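Local structure of GH127 beta-L-arabinofuranoside (Geobacillus stearothermophilus, 4QK0) at residues P186-Q192 against Y216-G222; I174-R180 against L213-F217; N546-A551 against V643-E647. The protein probably hydrolyses beta-L-arabinofuranosidic linkages, releasing L-arabinose. All coordinates share one frame. Residue numbers count along the deposited sequence, not the author numbering.

Contact 1 (P186-Q192 against Y216-G222); sequences PGYDGHQ and YFIDQRG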
ATOM      1  N   PRO A 186     -18.787  29.602  18.072  1.00 24.60           N
ATOM      2  CA  PRO A 186     -19.204  29.294  16.705  1.00 26.68           C
ATOM      3  C   PRO A 186     -18.557  27.991  16.210  1.00 30.79           C
ATOM      4  O   PRO A 186     -17.923  27.938  15.146  1.00 30.56           O
ATOM      5  CB  PRO A 186     -18.717  30.517  15.919  1.00 27.88           C
ATOM      6  CG  PRO A 186     -17.469  30.894  16.613  1.00 27.49           C
ATOM      7  CD  PRO A 186     -17.685  30.569  18.090  1.00 25.71           C
ATOM      8  N   GLY A 187     -18.771  26.939  16.996  1.00 29.93           N
ATOM      9  CA  GLY A 187     -18.049  25.709  16.860  1.00 30.06           C
ATOM     10  C   GLY A 187     -18.913  24.546  16.476  1.00 25.05           C
ATOM     11  O   GLY A 187     -20.127  24.666  16.285  1.00 27.07           O
ATOM     12  N   TYR A 188     -18.263  23.401  16.465  1.00 22.65           N
ATOM     13  CA  TYR A 188     -18.854  22.117  16.070  1.00 22.65           C
ATOM     14  C   TYR A 188     -17.799  20.999  16.336  1.00 21.83           C
ATOM     15  O   TYR A 188     -16.651  21.324  16.556  1.00 23.05           O
ATOM     16  CB  TYR A 188     -19.256  22.174  14.589  1.00 24.48           C
ATOM     17  CG  TYR A 188     -18.299  22.869  13.676  1.00 26.53           C
ATOM     18  CD1 TYR A 188     -17.143  22.224  13.215  1.00 28.83           C
ATOM     19  CD2 TYR A 188     -18.517  24.193  13.257  1.00 28.70           C
ATOM     20  CE1 TYR A 188     -16.245  22.865  12.383  1.00 27.14           C
ATOM     21  CE2 TYR A 188     -17.609  24.834  12.422  1.00 26.04           C
ATOM     22  CZ  TYR A 188     -16.481  24.163  11.980  1.00 28.20           C
ATOM     23  OH  TYR A 188     -15.597  24.779  11.105  1.00 26.04           O
ATOM     24  N   ASP A 189     -18.174  19.719  16.317  1.00 21.92           N
ATOM     25  CA  ASP A 189     -17.274  18.624  16.742  1.00 22.19           C
ATOM     26  C   ASP A 189     -16.481  18.122  15.543  1.00 23.62           C
ATOM     27  O   ASP A 189     -16.960  18.106  14.396  1.00 21.91           O
ATOM     28  CB  ASP A 189     -18.050  17.467  17.384  1.00 24.55           C
ATOM     29  CG  ASP A 189     -17.155  16.517  18.257  1.00 25.35           C
ATOM     30  OD1 ASP A 189     -16.201  15.902  17.736  1.00 26.78           O
ATOM     31  OD2 ASP A 189     -17.471  16.351  19.443  1.00 23.64           O
ATOM     32  N   GLY A 190     -15.229  17.766  15.828  1.00 25.35           N
ATOM     33  CA  GLY A 190     -14.335  17.138  14.861  1.00 24.12           C
ATOM     34  C   GLY A 190     -14.863  15.825  14.393  1.00 20.56           C
ATOM     35  O   GLY A 190     -14.550  15.368  13.293  1.00 21.89           O
ATOM     36  N   HIS A 191     -15.745  15.238  15.186  1.00 19.94           N
ATOM     37  CA  HIS A 191     -16.433  14.054  14.750  1.00 19.15           C
ATOM     38  C   HIS A 191     -17.934  14.257  14.781  1.00 22.35           C
ATOM     39  O   HIS A 191     -18.557  14.216  15.843  1.00 21.84           O
ATOM     40  CB  HIS A 191     -16.056  12.853  15.615  1.00 19.22           C
ATOM     41  CG  HIS A 191     -16.346  11.539  14.979  1.00 20.59           C
ATOM     42  ND1 HIS A 191     -17.524  11.271  14.318  1.00 20.81           N
ATOM     43  CD2 HIS A 191     -15.605  10.396  14.907  1.00 21.17           C
ATOM     44  CE1 HIS A 191     -17.503  10.023  13.865  1.00 21.08           C
ATOM     45  NE2 HIS A 191     -16.339   9.483  14.194  1.00 20.94           N
ATOM     46  N   GLN A 192     -18.511  14.349  13.578  1.00 21.39           N
ATOM     47  CA  GLN A 192     -19.896  14.505  13.410  1.00 22.00           C
ATOM     48  C   GLN A 192     -20.644  13.348  14.018  1.00 21.49           C
ATOM     49  O   GLN A 192     -20.147  12.215  14.071  1.00 23.99           O
ATOM     50  CB  GLN A 192     -20.248  14.669  11.933  1.00 22.00           C
ATOM     51  CG  GLN A 192     -19.482  15.757  11.228  1.00 22.31           C
ATOM     52  CD  GLN A 192     -18.172  15.280  10.587  1.00 24.32           C
ATOM     53  OE1 GLN A 192     -17.382  14.597  11.221  1.00 23.37           O
ATOM     54  NE2 GLN A 192     -17.956  15.630   9.310  1.00 25.55           N
ATOM     55  N   TYR A 216     -27.806  24.496  12.691  1.00 24.15           N
ATOM     56  CA  TYR A 216     -26.716  25.399  12.963  1.00 26.47           C
ATOM     57  C   TYR A 216     -25.352  24.669  12.790  1.00 27.50           C
ATOM     58  O   TYR A 216     -24.422  25.188  12.195  1.00 26.82           O
ATOM     59  CB  TYR A 216     -26.775  26.043  14.391  1.00 28.01           C
ATOM     60  CG  TYR A 216     -25.388  26.424  14.808  1.00 27.89           C
ATOM     61  CD1 TYR A 216     -24.767  27.535  14.292  1.00 27.95           C
ATOM     62  CD2 TYR A 216     -24.632  25.570  15.614  1.00 27.63           C
ATOM     63  CE1 TYR A 216     -23.451  27.829  14.635  1.00 29.48           C
ATOM     64  CE2 TYR A 216     -23.334  25.865  15.961  1.00 24.51           C
ATOM     65  CZ  TYR A 216     -22.743  26.948  15.463  1.00 26.24           C
ATOM     66  OH  TYR A 216     -21.417  27.193  15.800  1.00 32.48           O
ATOM     67  N   PHE A 217     -25.222  23.489  13.381  1.00 26.52           N
ATOM     68  CA  PHE A 217     -23.911  22.776  13.349  1.00 25.57           C
ATOM     69  C   PHE A 217     -23.472  22.438  11.901  1.00 23.46           C
ATOM     70  O   PHE A 217     -22.339  22.611  11.528  1.00 20.08           O
ATOM     71  CB  PHE A 217     -24.016  21.489  14.172  1.00 23.82           C
ATOM     72  CG  PHE A 217     -23.845  21.691  15.675  1.00 22.44           C
ATOM     73  CD1 PHE A 217     -22.749  22.323  16.188  1.00 22.16           C
ATOM     74  CD2 PHE A 217     -24.782  21.220  16.542  1.00 22.04           C
ATOM     75  CE1 PHE A 217     -22.571  22.462  17.557  1.00 23.09           C
ATOM     76  CE2 PHE A 217     -24.613  21.331  17.905  1.00 20.91           C
ATOM     77  CZ  PHE A 217     -23.507  21.966  18.427  1.00 20.14           C
ATOM     78  N   ILE A 218     -24.427  21.995  11.112  1.00 25.88           N
ATOM     79  CA  ILE A 218     -24.215  21.723   9.706  1.00 28.68           C
ATOM     80  C   ILE A 218     -23.895  22.983   8.892  1.00 30.62           C
ATOM     81  O   ILE A 218     -22.950  22.969   8.100  1.00 32.14           O
ATOM     82  CB  ILE A 218     -25.436  20.972   9.124  1.00 30.34           C
ATOM     83  CG1 ILE A 218     -25.542  19.564   9.724  1.00 28.18           C
ATOM     84  CG2 ILE A 218     -25.395  20.908   7.616  1.00 31.67           C
ATOM     85  CD1 ILE A 218     -24.365  18.656   9.443  1.00 30.04           C
ATOM     86  N   ASP A 219     -24.637  24.070   9.096  1.00 29.22           N
ATOM     87  CA  ASP A 219     -24.380  25.294   8.313  1.00 30.99           C
ATOM     88  C   ASP A 219     -23.114  25.977   8.707  1.00 26.27           C
ATOM     89  O   ASP A 219     -22.525  26.656   7.888  1.00 23.91           O
ATOM     90  CB  ASP A 219     -25.550  26.320   8.374  1.00 34.19           C
ATOM     91  CG  ASP A 219     -26.805  25.791   7.741  1.00 35.41           C
ATOM     92  OD1 ASP A 219     -26.722  24.910   6.824  1.00 37.59           O
ATOM     93  OD2 ASP A 219     -27.893  26.262   8.153  1.00 43.44           O
ATOM     94  N   GLN A 220     -22.660  25.771   9.929  1.00 24.12           N
ATOM     95  CA  GLN A 220     -21.459  26.466  10.382  1.00 24.85           C
ATOM     96  C   GLN A 220     -20.137  25.785   9.971  1.00 24.58           C
ATOM     97  O   GLN A 220     -19.099  26.432   9.867  1.00 24.80           O
ATOM     98  CB  GLN A 220     -21.458  26.561  11.885  1.00 24.94           C
ATOM     99  CG  GLN A 220     -20.454  27.561  12.401  1.00 25.88           C
ATOM    100  CD  GLN A 220     -20.761  29.000  11.974  1.00 27.52           C
ATOM    101  OE1 GLN A 220     -21.894  29.366  11.723  1.00 30.77           O
ATOM    102  NE2 GLN A 220     -19.734  29.812  11.915  1.00 25.80           N
ATOM    103  N   ARG A 221     -20.203  24.479   9.738  1.00 27.43           N
ATOM    104  CA  ARG A 221     -19.027  23.683   9.394  1.00 25.42           C
ATOM    105  C   ARG A 221     -18.365  24.187   8.147  1.00 26.12           C
ATOM    106  O   ARG A 221     -19.006  24.386   7.100  1.00 26.36           O
ATOM    107  CB  ARG A 221     -19.389  22.216   9.224  1.00 26.18           C
ATOM    108  CG  ARG A 221     -18.248  21.290   9.505  1.00 26.93           C
ATOM    109  CD  ARG A 221     -18.625  19.840   9.259  1.00 27.70           C
ATOM    110  NE  ARG A 221     -17.588  18.969   9.824  1.00 24.44           N
ATOM    111  CZ  ARG A 221     -17.472  18.663  11.119  1.00 26.80           C
ATOM    112  NH1 ARG A 221     -18.331  19.168  12.002  1.00 26.80           N
ATOM    113  NH2 ARG A 221     -16.495  17.856  11.540  1.00 23.98           N
ATOM    114  N   GLY A 222     -17.061  24.386   8.259  1.00 28.71           N
ATOM    115  CA  GLY A 222     -16.264  24.768   7.102  1.00 33.05           C
ATOM    116  C   GLY A 222     -16.268  26.249   6.791  1.00 33.21           C
ATOM    117  O   GLY A 222     -15.591  26.674   5.877  1.00 32.83           O
TER
HETATM  118  O   HOH W   1     -17.288  28.825  12.747  1.00 23.97           O
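Tyr216, one of the last residues of helix 208-220, reaches the loop with its phenol: OH donates to Gly187 O at 2.9 Å, and this carbonyl lies near the ring plane. Gly187 O also lies 3.5 Å from Phe217 CD1, and Phe217 CD1 also packs on Tyr188 CB at 3.8 Å. Gln220 closes the helix and meets the loop partly through solvent, since one water donates to Pro186 O and accepts from Gln220 NE2; its OE1 turns to Arg180. The loop 186-192 joins helix 162-177 to helix 194-205 in the catalytic domain, whose clan is built on six helical hairpins, an (alpha/alpha)6 barrel, so the contact sets the connection between these two helices against the C-terminal end of helix 208-220. Arg221, the first residue to leave helical geometry, lays its CA over one face of the Tyr188 ring, 3.8 Å from the centroid, a CH-pi contact. Its long, extended side chain then carries the guanidinium to Asp189 O, which accepts from both NH2 (2.9 Å) and NH1 (3.0 Å); NH2 also binds His250 O. Gln192 CD packs over a guanidinium face, its own NE2 bonded to Gln251. At Gly222, where the backbone angles would jam a side chain against the preceding carbonyl, N donates to Tyr188 OH at 3.2 Å.

Contact 2 (I174-R180 against L213-F217); sequences IGTVFGR and LSQYF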
ATOM      1  N   ILE A 174     -26.122  22.484  25.586  1.00 24.27           N
ATOM      2  CA  ILE A 174     -25.302  22.592  24.367  1.00 26.96           C
ATOM      3  C   ILE A 174     -25.789  23.762  23.466  1.00 27.13           C
ATOM      4  O   ILE A 174     -25.017  24.492  22.883  1.00 26.39           O
ATOM      5  CB  ILE A 174     -25.333  21.261  23.599  1.00 29.21           C
ATOM      6  CG1 ILE A 174     -24.497  20.212  24.358  1.00 27.49           C
ATOM      7  CG2 ILE A 174     -24.843  21.435  22.146  1.00 28.58           C
ATOM      8  CD1 ILE A 174     -24.740  18.824  23.854  1.00 29.67           C
ATOM      9  N   GLY A 175     -27.101  23.899  23.395  1.00 31.42           N
ATOM     10  CA  GLY A 175     -27.765  24.994  22.665  1.00 32.03           C
ATOM     11  C   GLY A 175     -27.425  26.369  23.179  1.00 29.52           C
ATOM     12  O   GLY A 175     -27.355  27.295  22.414  1.00 23.54           O
ATOM     13  N   THR A 176     -27.173  26.503  24.489  1.00 31.31           N
ATOM     14  CA  THR A 176     -26.742  27.790  25.002  1.00 28.55           C
ATOM     15  C   THR A 176     -25.306  28.052  24.652  1.00 26.88           C
ATOM     16  O   THR A 176     -24.917  29.203  24.474  1.00 27.18           O
ATOM     17  CB  THR A 176     -26.928  27.950  26.532  1.00 30.18           C
ATOM     18  OG1 THR A 176     -26.079  27.043  27.253  1.00 28.20           O
ATOM     19  CG2 THR A 176     -28.419  27.707  26.954  1.00 33.03           C
ATOM     20  N   VAL A 177     -24.506  27.006  24.598  1.00 28.76           N
ATOM     21  CA  VAL A 177     -23.065  27.184  24.436  1.00 27.29           C
ATOM     22  C   VAL A 177     -22.683  27.434  22.981  1.00 25.89           C
ATOM     23  O   VAL A 177     -21.837  28.290  22.703  1.00 27.89           O
ATOM     24  CB  VAL A 177     -22.316  25.956  24.904  1.00 26.65           C
ATOM     25  CG1 VAL A 177     -20.857  26.047  24.514  1.00 26.44           C
ATOM     26  CG2 VAL A 177     -22.444  25.832  26.403  1.00 31.29           C
ATOM     27  N   PHE A 178     -23.289  26.698  22.073  1.00 25.38           N
ATOM     28  CA  PHE A 178     -22.892  26.789  20.661  1.00 27.35           C
ATOM     29  C   PHE A 178     -23.856  27.570  19.775  1.00 27.52           C
ATOM     30  O   PHE A 178     -25.069  27.320  19.782  1.00 25.21           O
ATOM     31  CB  PHE A 178     -22.712  25.388  20.080  1.00 28.24           C
ATOM     32  CG  PHE A 178     -21.556  24.667  20.693  1.00 28.49           C
ATOM     33  CD1 PHE A 178     -20.293  24.855  20.215  1.00 27.16           C
ATOM     34  CD2 PHE A 178     -21.745  23.882  21.806  1.00 31.55           C
ATOM     35  CE1 PHE A 178     -19.218  24.223  20.797  1.00 29.22           C
ATOM     36  CE2 PHE A 178     -20.677  23.228  22.402  1.00 30.85           C
ATOM     37  CZ  PHE A 178     -19.408  23.407  21.901  1.00 30.16           C
ATOM     38  N   GLY A 179     -23.305  28.463  18.966  1.00 26.54           N
ATOM     39  CA  GLY A 179     -24.125  29.185  18.008  1.00 29.66           C
ATOM     40  C   GLY A 179     -23.443  30.431  17.522  1.00 28.81           C
ATOM     41  O   GLY A 179     -22.263  30.636  17.799  1.00 25.14           O
ATOM     42  N   ARG A 180     -24.205  31.290  16.836  1.00 29.55           N
ATOM     43  CA  ARG A 180     -23.655  32.536  16.310  1.00 32.11           C
ATOM     44  C   ARG A 180     -23.910  33.708  17.238  1.00 31.36           C
ATOM     45  O   ARG A 180     -23.455  34.808  16.984  1.00 30.58           O
ATOM     46  CB  ARG A 180     -24.247  32.796  14.939  1.00 35.41           C
ATOM     47  CG  ARG A 180     -24.073  31.637  13.990  1.00 37.58           C
ATOM     48  CD  ARG A 180     -24.716  31.865  12.633  1.00 42.32           C
ATOM     49  NE  ARG A 180     -24.285  33.059  11.929  1.00 49.29           N
ATOM     50  CZ  ARG A 180     -23.441  33.108  10.892  1.00 55.38           C
ATOM     51  NH1 ARG A 180     -22.873  32.016  10.385  1.00 54.19           N
ATOM     52  NH2 ARG A 180     -23.163  34.296  10.341  1.00 64.55           N
ATOM     53  N   LEU A 213     -30.656  23.641  16.147  1.00 25.44           N
ATOM     54  CA  LEU A 213     -29.304  23.465  16.600  1.00 26.15           C
ATOM     55  C   LEU A 213     -28.548  22.502  15.616  1.00 22.45           C
ATOM     56  O   LEU A 213     -27.466  22.803  15.176  1.00 23.48           O
ATOM     57  CB  LEU A 213     -29.341  22.906  18.040  1.00 26.22           C
ATOM     58  CG  LEU A 213     -27.987  22.737  18.683  1.00 26.86           C
ATOM     59  CD1 LEU A 213     -27.286  24.073  18.712  1.00 25.40           C
ATOM     60  CD2 LEU A 213     -28.121  22.174  20.082  1.00 27.29           C
ATOM     61  N   SER A 214     -29.183  21.404  15.247  1.00 22.52           N
ATOM     62  CA  SER A 214     -28.670  20.509  14.199  1.00 25.26           C
ATOM     63  C   SER A 214     -28.343  21.281  12.947  1.00 28.44           C
ATOM     64  O   SER A 214     -27.210  21.245  12.449  1.00 30.52           O
ATOM     65  CB  SER A 214     -29.685  19.409  13.886  1.00 24.96           C
ATOM     66  OG  SER A 214     -29.195  18.487  12.909  1.00 27.63           O
ATOM     67  N   GLN A 215     -29.297  22.084  12.473  1.00 30.42           N
ATOM     68  CA  GLN A 215     -29.055  22.952  11.303  1.00 30.51           C
ATOM     69  C   GLN A 215     -27.903  23.905  11.497  1.00 27.47           C
ATOM     70  O   GLN A 215     -27.102  24.130  10.563  1.00 26.77           O
ATOM     71  CB  GLN A 215     -30.320  23.771  10.946  1.00 39.72           C
ATOM     72  CG  GLN A 215     -30.225  24.466   9.587  1.00 45.46           C
ATOM     73  CD  GLN A 215     -30.346  23.467   8.434  1.00 57.04           C
ATOM     74  OE1 GLN A 215     -31.351  22.760   8.339  1.00 66.63           O
ATOM     75  NE2 GLN A 215     -29.322  23.380   7.566  1.00 63.88           N
ATOM     76  N   TYR A 216     -27.806  24.496  12.691  1.00 24.15           N
ATOM     77  CA  TYR A 216     -26.716  25.399  12.963  1.00 26.47           C
ATOM     78  C   TYR A 216     -25.352  24.669  12.790  1.00 27.50           C
ATOM     79  O   TYR A 216     -24.422  25.188  12.195  1.00 26.82           O
ATOM     80  CB  TYR A 216     -26.775  26.043  14.391  1.00 28.01           C
ATOM     81  CG  TYR A 216     -25.388  26.424  14.808  1.00 27.89           C
ATOM     82  CD1 TYR A 216     -24.767  27.535  14.292  1.00 27.95           C
ATOM     83  CD2 TYR A 216     -24.632  25.570  15.614  1.00 27.63           C
ATOM     84  CE1 TYR A 216     -23.451  27.829  14.635  1.00 29.48           C
ATOM     85  CE2 TYR A 216     -23.334  25.865  15.961  1.00 24.51           C
ATOM     86  CZ  TYR A 216     -22.743  26.948  15.463  1.00 26.24           C
ATOM     87  OH  TYR A 216     -21.417  27.193  15.800  1.00 32.48           O
ATOM     88  N   PHE A 217     -25.222  23.489  13.381  1.00 26.52           N
ATOM     89  CA  PHE A 217     -23.911  22.776  13.349  1.00 25.57           C
ATOM     90  C   PHE A 217     -23.472  22.438  11.901  1.00 23.46           C
ATOM     91  O   PHE A 217     -22.339  22.611  11.528  1.00 20.08           O
ATOM     92  CB  PHE A 217     -24.016  21.489  14.172  1.00 23.82           C
ATOM     93  CG  PHE A 217     -23.845  21.691  15.675  1.00 22.44           C
ATOM     94  CD1 PHE A 217     -22.749  22.323  16.188  1.00 22.16           C
ATOM     95  CD2 PHE A 217     -24.782  21.220  16.542  1.00 22.04           C
ATOM     96  CE1 PHE A 217     -22.571  22.462  17.557  1.00 23.09           C
ATOM     97  CE2 PHE A 217     -24.613  21.331  17.905  1.00 20.91           C
ATOM     98  CZ  PHE A 217     -23.507  21.966  18.427  1.00 20.14           C
TER
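Helix 162-177 runs out beside helix 208-220, and the backbones stay close past its end: CA of Gly175 is 6.4 Å from CA of Leu213, and CA of Gly179 is 6.8 Å from CA of Tyr216. Residue numbers rise together on both sides of the contact. This is helix packing within the catalytic domain, of the six-hairpin clan whose fold is an (alpha/alpha)6 barrel. No hydrogen bond crosses between the segments, so the fit is made by van der Waals packing, mostly of apolar side chains. Leu213 CD2 rests on the backbone at Gly175, 3.8 Å from its CA. Leu213 CD2 also meets Ile174 CG2 at 3.9 Å, and that CG2 lies at the edge of the Phe217 ring, 4.0 Å from CZ. Leu141, on helix 140-158, also touches Ile174, Phe178 and Phe217.

Phe178 is the first residue to leave helical geometry. Its CB packs on Phe217 CE1 at 3.9 Å and on Tyr216 CE2 at 4.2 Å; the Phe178 and Phe217 rings meet obliquely, centroids 5.8 Å apart and planes at 52°, while Trp132 meets the Phe178 ring edge-to-face. Gly179 follows in a fully extended backbone, with positive phi, that a side chain could not tolerate. Beyond it Arg180 CG adds cover 3.9 Å from Tyr216 CE1. Over one face of the Tyr216 ring sits Gly179 CA, 3.8 Å from the ring centroid and 19° off its normal.

Contact 3 (N546-A551 against V643-E647); sequences NAGKVA and VWVNE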
ATOM      1  N   ASN A 546      -9.618  -3.546 -10.587  1.00 19.50           N
ATOM      2  CA  ASN A 546     -10.438  -4.663 -11.049  1.00 19.24           C
ATOM      3  C   ASN A 546     -10.413  -4.936 -12.519  1.00 18.50           C
ATOM      4  O   ASN A 546     -11.176  -5.757 -13.025  1.00 18.23           O
ATOM      5  CB  ASN A 546     -11.839  -4.516 -10.503  1.00 20.55           C
ATOM      6  CG  ASN A 546     -11.856  -4.486  -8.981  1.00 20.79           C
ATOM      7  OD1 ASN A 546     -11.068  -5.208  -8.322  1.00 23.60           O
ATOM      8  ND2 ASN A 546     -12.725  -3.675  -8.401  1.00 20.07           N
ATOM      9  N   ALA A 547      -9.487  -4.272 -13.213  1.00 21.57           N
ATOM     10  CA  ALA A 547      -9.206  -4.528 -14.623  1.00 23.58           C
ATOM     11  C   ALA A 547      -8.891  -6.000 -14.763  1.00 25.33           C
ATOM     12  O   ALA A 547      -8.104  -6.515 -13.990  1.00 25.06           O
ATOM     13  CB  ALA A 547      -8.008  -3.717 -15.058  1.00 24.89           C
ATOM     14  N   GLY A 548      -9.578  -6.676 -15.676  1.00 27.01           N
ATOM     15  CA  GLY A 548      -9.412  -8.109 -15.876  1.00 29.34           C
ATOM     16  C   GLY A 548      -9.972  -9.029 -14.800  1.00 27.75           C
ATOM     17  O   GLY A 548      -9.623 -10.218 -14.758  1.00 28.56           O
ATOM     18  N   LYS A 549     -10.789  -8.486 -13.904  1.00 25.83           N
ATOM     19  CA  LYS A 549     -11.317  -9.268 -12.800  1.00 26.37           C
ATOM     20  C   LYS A 549     -12.806  -9.254 -12.776  1.00 27.06           C
ATOM     21  O   LYS A 549     -13.407  -8.380 -13.339  1.00 29.16           O
ATOM     22  CB  LYS A 549     -10.807  -8.787 -11.482  1.00 25.87           C
ATOM     23  CG  LYS A 549      -9.308  -8.785 -11.371  1.00 28.34           C
ATOM     24  CD  LYS A 549      -8.996  -8.493  -9.905  1.00 31.82           C
ATOM     25  CE  LYS A 549      -7.584  -8.028  -9.659  1.00 33.98           C
ATOM     26  NZ  LYS A 549      -6.685  -9.191  -9.686  1.00 32.70           N
ATOM     27  N   VAL A 550     -13.386 -10.230 -12.081  1.00 28.38           N
ATOM     28  CA  VAL A 550     -14.821 -10.435 -12.033  1.00 26.87           C
ATOM     29  C   VAL A 550     -15.179 -10.895 -10.629  1.00 26.65           C
ATOM     30  O   VAL A 550     -14.350 -11.502  -9.943  1.00 22.49           O
ATOM     31  CB  VAL A 550     -15.230 -11.461 -13.087  1.00 27.60           C
ATOM     32  CG1 VAL A 550     -14.736 -12.834 -12.726  1.00 29.15           C
ATOM     33  CG2 VAL A 550     -16.724 -11.517 -13.272  1.00 29.29           C
ATOM     34  N   ALA A 551     -16.374 -10.515 -10.167  1.00 25.46           N
ATOM     35  CA  ALA A 551     -16.869 -10.898  -8.847  1.00 23.46           C
ATOM     36  C   ALA A 551     -18.104 -11.682  -9.068  1.00 24.87           C
ATOM     37  O   ALA A 551     -18.887 -11.421  -9.989  1.00 24.33           O
ATOM     38  CB  ALA A 551     -17.154  -9.689  -7.974  1.00 23.06           C
ATOM     39  N   VAL A 643     -12.422 -11.632  -3.467  1.00 21.92           N
ATOM     40  CA  VAL A 643     -13.720 -11.355  -4.069  1.00 21.13           C
ATOM     41  C   VAL A 643     -13.546 -11.190  -5.564  1.00 20.54           C
ATOM     42  O   VAL A 643     -14.240 -11.834  -6.353  1.00 18.05           O
ATOM     43  CB  VAL A 643     -14.355 -10.057  -3.507  1.00 22.38           C
ATOM     44  CG1 VAL A 643     -15.587  -9.608  -4.309  1.00 21.80           C
ATOM     45  CG2 VAL A 643     -14.748 -10.263  -2.066  1.00 24.87           C
ATOM     46  N   TRP A 644     -12.615 -10.324  -5.959  1.00 20.81           N
ATOM     47  CA  TRP A 644     -12.435 -10.078  -7.344  1.00 22.50           C
ATOM     48  C   TRP A 644     -11.463 -11.116  -7.893  1.00 24.44           C
ATOM     49  O   TRP A 644     -10.270 -11.091  -7.594  1.00 28.59           O
ATOM     50  CB  TRP A 644     -11.945  -8.650  -7.564  1.00 21.53           C
ATOM     51  CG  TRP A 644     -13.006  -7.687  -7.297  1.00 22.23           C
ATOM     52  CD1 TRP A 644     -13.232  -6.999  -6.137  1.00 21.42           C
ATOM     53  CD2 TRP A 644     -14.003  -7.265  -8.216  1.00 21.89           C
ATOM     54  NE1 TRP A 644     -14.326  -6.222  -6.269  1.00 24.08           N
ATOM     55  CE2 TRP A 644     -14.805  -6.343  -7.553  1.00 22.71           C
ATOM     56  CE3 TRP A 644     -14.286  -7.576  -9.547  1.00 23.13           C
ATOM     57  CZ2 TRP A 644     -15.892  -5.724  -8.161  1.00 23.48           C
ATOM     58  CZ3 TRP A 644     -15.334  -6.947 -10.158  1.00 25.19           C
ATOM     59  CH2 TRP A 644     -16.156  -6.042  -9.447  1.00 23.90           C
ATOM     60  N   VAL A 645     -11.950 -11.983  -8.744  1.00 26.76           N
ATOM     61  CA  VAL A 645     -11.112 -13.030  -9.314  1.00 28.16           C
ATOM     62  C   VAL A 645     -10.715 -12.722 -10.755  1.00 27.51           C
ATOM     63  O   VAL A 645     -11.496 -12.143 -11.512  1.00 23.80           O
ATOM     64  CB  VAL A 645     -11.664 -14.474  -9.027  1.00 31.43           C
ATOM     65  CG1 VAL A 645     -12.962 -14.503  -8.275  1.00 33.48           C
ATOM     66  CG2 VAL A 645     -11.716 -15.381 -10.223  1.00 31.13           C
ATOM     67  N   ASN A 646      -9.487 -13.060 -11.099  1.00 26.57           N
ATOM     68  CA  ASN A 646      -9.008 -12.949 -12.445  1.00 27.15           C
ATOM     69  C   ASN A 646      -9.827 -13.704 -13.446  1.00 28.67           C
ATOM     70  O   ASN A 646     -10.218 -14.798 -13.222  1.00 28.82           O
ATOM     71  CB  ASN A 646      -7.558 -13.378 -12.571  1.00 27.31           C
ATOM     72  CG  ASN A 646      -6.625 -12.442 -11.923  1.00 23.10           C
ATOM     73  OD1 ASN A 646      -5.951 -12.809 -11.034  1.00 32.67           O
ATOM     74  ND2 ASN A 646      -6.589 -11.248 -12.365  1.00 21.72           N
ATOM     75  N   GLU A 647     -10.057 -13.070 -14.561  1.00 29.74           N
ATOM     76  CA  GLU A 647     -10.896 -13.593 -15.587  1.00 39.75           C
ATOM     77  C   GLU A 647     -10.108 -14.223 -16.719  1.00 40.06           C
ATOM     78  O   GLU A 647      -9.069 -13.771 -17.081  1.00 41.11           O
ATOM     79  CB  GLU A 647     -11.823 -12.475 -16.066  1.00 20.00           C
ATOM     80  CG  GLU A 647     -12.865 -12.820 -17.091  1.00 20.00           C
ATOM     81  CD  GLU A 647     -14.133 -11.967 -17.018  1.00 20.00           C
ATOM     82  OE1 GLU A 647     -14.085 -10.763 -17.270  1.00 20.00           O
ATOM     83  OE2 GLU A 647     -15.195 -12.519 -16.733  1.00 20.00           O
TER
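Two antiparallel strands pair here in the C-terminal domain, where the last strand of the chain, 641-647, runs beside the start of strand 549-554. Val550 and Val645 form a hydrogen-bonded pair, with Val550 N to Val645 O and Val645 N to Val550 O both at 2.7 Å. Next to it, Lys549 and Asn646 make a non-hydrogen-bonded pair, CA atoms 4.4 Å apart. One more bond, Glu647 N to Gly548 O at 2.9 Å, extends the pairing into the type II turn Asn546-Lys549, whose Gly548 has the positive phi this turn favours. The short strand segments lie at 125°, well off antiparallel, so the pair is strongly twisted. Trp644 is clasped between Ala551 CB, 3.8 Å from the centroid of its six-membered ring, and Asn546 CB on the opposite face, 4.2 Å from that centroid; Asn546 OD1 bonds to Asn327. Strand 574-586 pairs in parallel with 641-647, making this a twisted, curled mixed sheet in the predominantly beta C-terminal domain.

Contacts 1 and 2 are neighbours, their centres 9 Å apart, and both use the end of helix 208-220: Tyr216 and Phe217 serve each, and Arg180 NH1 reaches Gln220 OE1 at 3.1 Å, probably a hydrogen bond. Contact 3 lies in another domain, its centre 41 Å from that of contact 1 and 48 Å from that of contact 2. All three are largely buried, with only contact 2 including an exposed residue, Arg180. The chemistry follows the architecture: helix against helix end is packing without hydrogen bonds in contact 2, loop against helix end relies on side-chain to main-chain hydrogen bonds in both directions in contact 1, and contact 3 is held by main-chain bonds between strands, near the second subunit, whose Ala547 packs on Asn646.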